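Local coordinates for UBP3-associated protein BRE5 (Saccharomyces cerevisiae, PDB 2QIY) that works with UBP3 to cleave ubiquitin, leading to mono-ubiquitination of Sec23, and is represented here by its NTF2-like domain, at residues 14-19 with 104-108; 43-49 with 74-78. All coordinates share one frame; numbering follows the deposited sequence.

Contact 1 (14-19 with 104-108)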
loop_
_atom_site.group_PDB
_atom_site.type_symbol
_atom_site.label_atom_id
_atom_site.label_comp_id
_atom_site.label_asym_id
_atom_site.label_seq_id
_atom_site.Cartn_x
_atom_site.Cartn_y
_atom_site.Cartn_z
ATOM N N ILE A 14 3.951 11.183 14.701
ATOM C CA ILE A 14 4.513 11.828 13.522
ATOM C C ILE A 14 3.861 11.335 12.226
ATOM O O ILE A 14 3.655 12.130 11.306
ATOM C CB ILE A 14 6.093 11.919 13.469
ATOM C CG1 ILE A 14 6.734 10.967 12.449
ATOM C CG2 ILE A 14 6.730 11.998 14.884
ATOM C CD1 ILE A 14 6.866 9.550 12.912
ATOM N N CYS A 15 3.492 10.053 12.177
ATOM C CA CYS A 15 2.803 9.515 10.985
ATOM C C CYS A 15 1.437 10.151 10.785
ATOM O O CYS A 15 1.069 10.496 9.669
ATOM C CB CYS A 15 2.643 8.004 11.062
ATOM S SG CYS A 15 4.191 7.139 10.951
ATOM N N PHE A 16 0.692 10.317 11.876
ATOM C CA PHE A 16 -0.634 10.896 11.778
ATOM C C PHE A 16 -0.545 12.364 11.357
ATOM O O PHE A 16 -1.274 12.790 10.443
ATOM C CB PHE A 16 -1.404 10.729 13.085
ATOM C CG PHE A 16 -2.834 11.160 12.993
ATOM C CD1 PHE A 16 -3.820 10.259 12.602
ATOM C CD2 PHE A 16 -3.201 12.473 13.308
ATOM C CE1 PHE A 16 -5.159 10.656 12.522
ATOM C CE2 PHE A 16 -4.534 12.885 13.234
ATOM C CZ PHE A 16 -5.518 11.974 12.839
ATOM N N ALA A 17 0.376 13.107 11.977
ATOM C CA ALA A 17 0.628 14.510 11.622
ATOM C C ALA A 17 1.118 14.637 10.188
ATOM O O ALA A 17 0.664 15.521 9.452
ATOM C CB ALA A 17 1.623 15.161 12.589
ATOM N N PHE A 18 2.033 13.757 9.792
ATOM C CA PHE A 18 2.535 13.786 8.426
ATOM C C PHE A 18 1.408 13.692 7.405
ATOM O O PHE A 18 1.350 14.475 6.447
ATOM C CB PHE A 18 3.540 12.668 8.128
ATOM C CG PHE A 18 3.834 12.571 6.676
ATOM C CD1 PHE A 18 3.178 11.635 5.885
ATOM C CD2 PHE A 18 4.667 13.510 6.067
ATOM C CE1 PHE A 18 3.387 11.598 4.505
ATOM C CE2 PHE A 18 4.884 13.493 4.682
ATOM C CZ PHE A 18 4.240 12.524 3.899
ATOM N N LEU A 19 0.533 12.708 7.582
ATOM C CA LEU A 19 -0.509 12.454 6.591
ATOM C C LEU A 19 -1.489 13.609 6.574
ATOM O O LEU A 19 -1.882 14.086 5.508
ATOM C CB LEU A 19 -1.249 11.170 6.932
ATOM C CG LEU A 19 -1.001 9.801 6.286
ATOM C CD1 LEU A 19 0.061 9.703 5.180
ATOM C CD2 LEU A 19 -0.968 8.686 7.296
ATOM N N ILE A 104 11.116 6.296 8.050
ATOM C CA ILE A 104 9.799 5.767 8.388
ATOM C C ILE A 104 9.039 5.387 7.123
ATOM O O ILE A 104 8.903 6.194 6.215
ATOM C CB ILE A 104 8.955 6.784 9.201
ATOM C CG1 ILE A 104 9.745 7.319 10.400
ATOM C CG2 ILE A 104 7.625 6.129 9.659
ATOM C CD1 ILE A 104 9.142 8.561 11.018
ATOM N N LEU A 105 8.564 4.146 7.087
ATOM C CA LEU A 105 7.670 3.622 6.043
ATOM C C LEU A 105 6.246 3.783 6.521
ATOM O O LEU A 105 5.907 3.298 7.603
ATOM C CB LEU A 105 7.936 2.116 5.875
ATOM C CG LEU A 105 7.641 1.302 4.595
ATOM C CD1 LEU A 105 7.303 -0.191 4.821
ATOM C CD2 LEU A 105 6.818 1.972 3.475
ATOM N N ILE A 106 5.410 4.466 5.727
ATOM C CA ILE A 106 4.017 4.674 6.072
ATOM C C ILE A 106 3.113 4.118 4.963
ATOM O O ILE A 106 3.346 4.367 3.787
ATOM C CB ILE A 106 3.691 6.189 6.286
ATOM C CG1 ILE A 106 4.612 6.798 7.341
ATOM C CG2 ILE A 106 2.219 6.377 6.661
ATOM C CD1 ILE A 106 4.460 8.347 7.497
ATOM N N MET A 107 2.078 3.376 5.329
ATOM C CA MET A 107 1.053 3.044 4.325
ATOM C C MET A 107 -0.293 3.546 4.793
ATOM O O MET A 107 -0.668 3.319 5.953
ATOM C CB MET A 107 0.901 1.544 4.150
ATOM C CG MET A 107 2.017 0.821 3.538
ATOM S SD MET A 107 1.479 -0.908 3.578
ATOM C CE MET A 107 0.278 -0.893 2.287
ATOM N N ALA A 108 -1.030 4.203 3.897
ATOM C CA ALA A 108 -2.354 4.715 4.221
ATOM C C ALA A 108 -3.355 4.105 3.253
ATOM O O ALA A 108 -3.012 3.819 2.099
ATOM C CB ALA A 108 -2.355 6.206 4.086
#
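Cys15, Phe18 and Leu19 of helix 11-28 pack on Ile106 and its neighbours in strand 103-114, a buried, wholly apolar helix-on-sheet contact in the hydrophobic core of the domain. The axes of segments 14-19 and 104-108 approach to 10.0 Å, with N-to-C directions 59° apart, so the helix runs slantwise over the strand and places Cys15 nearest Ile106 and Leu19 nearest Ala108. Ile104, Ile106 and Ala108 direct their CB atoms at the helix, whereas Leu105 and Met107 lie on the other surface of the sheet, where they pack on Ile143 and Thr125 of the second subunit.

Ile106 contributes the largest share of the buried surface, and its branches have separate partners. With CG1 anti to its own carbonyl carbon (chi1 -56°), the long branch reaches the helix: CG1 lies 3.7 Å from Cys15 SG, and CD1 touches Phe18 CD1 at 3.9 Å, approaching that ring obliquely. The short branch lies alongside Leu19, the two side chains running past each other in opposite directions with Ile106 CG2 and Leu19 CD2 4.0 Å apart. An alanine here would remove both branches and would probably leave a gap beneath Cys15, with the Phe18 ring and Leu19 CD2 less firmly held.

At the ends of the patch, Cys15 SG also meets Ile104 CG2 at 3.8 Å, and Leu19 CD2 extends to Ala108 CB at 4.3 Å. Ile14 and Ile104 point their ends at each other, though their modelled separation is doubtful. Phe18 further meets Phe126 of strand 120-130 edge-to-face. A long N-terminal helix packed against the concave face of a strongly curved, mostly antiparallel sheet is typical of the NTF2-like fold.

Contact 2 (43-49 with 74-78)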
loop_
_atom_site.group_PDB
_atom_site.type_symbol
_atom_site.label_atom_id
_atom_site.label_comp_id
_atom_site.label_asym_id
_atom_site.label_seq_id
_atom_site.Cartn_x
_atom_site.Cartn_y
_atom_site.Cartn_z
ATOM N N LEU A 43 8.027 10.033 -7.067
ATOM C CA LEU A 43 6.578 10.155 -6.925
ATOM C C LEU A 43 5.874 9.311 -7.968
ATOM O O LEU A 43 6.228 9.347 -9.163
ATOM C CB LEU A 43 6.206 11.623 -7.183
ATOM C CG LEU A 43 4.714 11.950 -7.202
ATOM C CD1 LEU A 43 4.039 11.744 -5.828
ATOM C CD2 LEU A 43 4.535 13.401 -7.666
ATOM N N THR A 44 4.853 8.580 -7.537
ATOM C CA THR A 44 3.974 7.900 -8.515
ATOM C C THR A 44 2.598 8.369 -8.124
ATOM O O THR A 44 2.094 8.016 -7.054
ATOM C CB THR A 44 4.129 6.372 -8.387
ATOM O OG1 THR A 44 5.445 6.026 -8.793
ATOM C CG2 THR A 44 3.125 5.639 -9.294
ATOM N N HIS A 45 1.986 9.207 -8.966
ATOM C CA HIS A 45 0.779 9.930 -8.552
ATOM C C HIS A 45 -0.348 9.834 -9.582
ATOM O O HIS A 45 -0.118 9.565 -10.744
ATOM C CB HIS A 45 1.125 11.407 -8.275
ATOM C CG HIS A 45 0.178 12.094 -7.337
ATOM N ND1 HIS A 45 0.192 11.862 -5.976
ATOM C CD2 HIS A 45 -0.787 13.016 -7.553
ATOM C CE1 HIS A 45 -0.743 12.599 -5.395
ATOM N NE2 HIS A 45 -1.338 13.328 -6.325
ATOM N N THR A 46 -1.560 10.097 -9.125
ATOM C CA THR A 46 -2.741 10.227 -9.983
ATOM C C THR A 46 -2.429 10.984 -11.279
ATOM O O THR A 46 -1.968 12.123 -11.214
ATOM C CB THR A 46 -3.779 10.995 -9.218
ATOM O OG1 THR A 46 -3.922 10.356 -7.926
ATOM C CG2 THR A 46 -5.137 10.991 -9.990
ATOM N N ASN A 47 -2.681 10.355 -12.429
ATOM C CA ASN A 47 -2.337 11.002 -13.680
ATOM C C ASN A 47 -3.455 11.930 -14.132
ATOM O O ASN A 47 -4.333 11.546 -14.920
ATOM C CB ASN A 47 -2.021 10.003 -14.786
ATOM C CG ASN A 47 -1.509 10.697 -16.038
ATOM O OD1 ASN A 47 -1.317 11.923 -16.051
ATOM N ND2 ASN A 47 -1.298 9.923 -17.098
ATOM N N TYR A 48 -3.410 13.145 -13.604
ATOM C CA TYR A 48 -4.419 14.129 -13.921
ATOM C C TYR A 48 -4.476 14.490 -15.411
ATOM O O TYR A 48 -5.489 15.005 -15.866
ATOM C CB TYR A 48 -4.167 15.380 -13.121
ATOM C CG TYR A 48 -4.374 15.251 -11.634
ATOM C CD1 TYR A 48 -3.316 15.403 -10.763
ATOM C CD2 TYR A 48 -5.649 15.040 -11.099
ATOM C CE1 TYR A 48 -3.489 15.323 -9.374
ATOM C CE2 TYR A 48 -5.842 14.954 -9.723
ATOM C CZ TYR A 48 -4.768 15.104 -8.872
ATOM O OH TYR A 48 -5.002 15.048 -7.513
ATOM N N GLN A 49 -3.387 14.220 -16.138
ATOM C CA GLN A 49 -3.263 14.535 -17.574
ATOM C C GLN A 49 -3.911 13.484 -18.473
ATOM O O GLN A 49 -4.081 13.710 -19.685
ATOM C CB GLN A 49 -1.770 14.672 -17.924
ATOM C CG GLN A 49 -1.224 16.087 -17.828
ATOM C CD GLN A 49 -1.405 16.662 -16.465
ATOM O OE1 GLN A 49 -0.616 16.385 -15.549
ATOM N NE2 GLN A 49 -2.492 17.421 -16.287
ATOM N N PHE A 74 4.837 19.056 -11.902
ATOM C CA PHE A 74 3.643 18.203 -11.951
ATOM C C PHE A 74 2.514 18.739 -11.048
ATOM O O PHE A 74 1.381 18.928 -11.504
ATOM C CB PHE A 74 3.994 16.741 -11.609
ATOM C CG PHE A 74 2.780 15.867 -11.406
ATOM C CD1 PHE A 74 2.101 15.337 -12.509
ATOM C CD2 PHE A 74 2.298 15.625 -10.136
ATOM C CE1 PHE A 74 0.963 14.538 -12.329
ATOM C CE2 PHE A 74 1.150 14.824 -9.925
ATOM C CZ PHE A 74 0.478 14.299 -11.035
ATOM N N PHE A 75 2.796 18.985 -9.774
ATOM C CA PHE A 75 1.744 19.496 -8.886
ATOM C C PHE A 75 1.226 20.873 -9.317
ATOM O O PHE A 75 0.027 21.139 -9.298
ATOM C CB PHE A 75 2.221 19.551 -7.434
ATOM C CG PHE A 75 2.222 18.200 -6.749
ATOM C CD1 PHE A 75 3.345 17.768 -6.063
ATOM C CD2 PHE A 75 1.094 17.377 -6.783
ATOM C CE1 PHE A 75 3.355 16.533 -5.418
ATOM C CE2 PHE A 75 1.092 16.137 -6.133
ATOM C CZ PHE A 75 2.221 15.724 -5.455
ATOM N N SER A 76 2.152 21.735 -9.715
ATOM C CA SER A 76 1.813 23.082 -10.123
ATOM C C SER A 76 0.912 23.112 -11.368
ATOM O O SER A 76 -0.059 23.896 -11.412
ATOM C CB SER A 76 3.093 23.895 -10.325
ATOM O OG SER A 76 3.756 24.074 -9.086
ATOM N N ARG A 77 1.217 22.273 -12.369
ATOM C CA ARG A 77 0.407 22.183 -13.599
ATOM C C ARG A 77 -1.028 21.771 -13.294
ATOM O O ARG A 77 -1.961 22.120 -14.031
ATOM C CB ARG A 77 1.015 21.191 -14.588
ATOM N N ASN A 78 -1.186 21.020 -12.207
ATOM C CA ASN A 78 -2.472 20.461 -11.818
ATOM C C ASN A 78 -3.061 21.152 -10.608
ATOM O O ASN A 78 -3.917 20.582 -9.912
ATOM C CB ASN A 78 -2.293 18.970 -11.535
ATOM C CG ASN A 78 -2.040 18.205 -12.795
ATOM O OD1 ASN A 78 -2.875 18.226 -13.698
ATOM N ND2 ASN A 78 -0.875 17.560 -12.898
#
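Aromatic packing and a pair of amide hydrogen bonds join His45, Tyr48 and Gln49, at the end of strand 41-46 and just beyond it, to Phe74 and Phe75 in the last turn of helix 68-77 and Asn78 just after it. Among the rings, His45 and Phe75 form a T-shaped pair: the edge of Phe75 is directed at a face of His45, with centroids 5.2 Å apart and planes at 79°. Phe74 meets the same imidazole rim to rim, its CE2 3.6 Å from His45 CD2. With CG anti to the backbone N (chi1 170°), the Phe74 ring reaches the strand end, where its CZ is 3.3 Å from Thr46 O, close to the ring plane. Leu43 CD2 adds an aliphatic contact, lying obliquely to both phenylalanine rings, 4.0 Å from Phe74 CD2 and 4.0 Å from Phe75 CZ.

The polar part is a reciprocal amide pair. Gln49 NE2 donates to Asn78 OD1 at 2.7 Å, and Asn78 ND2 returns a bond to Gln49 OE1 at 2.9 Å. Both are nearly straight, each acceptor is used on a lone pair in its carbonyl plane, and the amides are almost coplanar, 11° apart. Gln49 is bent at its second side-chain torsion, which brings its amide back to the helix end. Asn78 ND2 also donates to Phe74 O, a less linear bond that further fixes the rotation of the asparagine amide, and Tyr48 CB packs against Asn78 OD1.

Two side-chain bonds shape the turn after the strand. Within 43-49, Asn47 OD1 accepts from Gln49 N in an Asx turn, while Tyr48 is held by Trp114 through its hydroxyl. The whole joins a sheet strand to a covering helix through an aromatic cluster, a helix-on-sheet packing layer within the NTF2-like alpha+beta fold.

Overall arrangement
From the N terminus, the chain enters helix 11-28, whose 14-19 portion forms one side of contact 1, and then passes through strand 41-46, the strand 62-66 beside it and helix 68-77. Contact 2 closes a short loop there, with 24 residues between 43-49 and 74-78. Only later does strand 103-114 return to the first helix, closing the 84-residue loop of contact 1, which therefore encloses contact 2 without crossing it. Their centres lie 21 Å apart on opposite sides of the chain's centre, with no direct touch. Both reach one mixed sheet: contact 1 joins it to the N-terminal helix, contact 2 to helix 68-77.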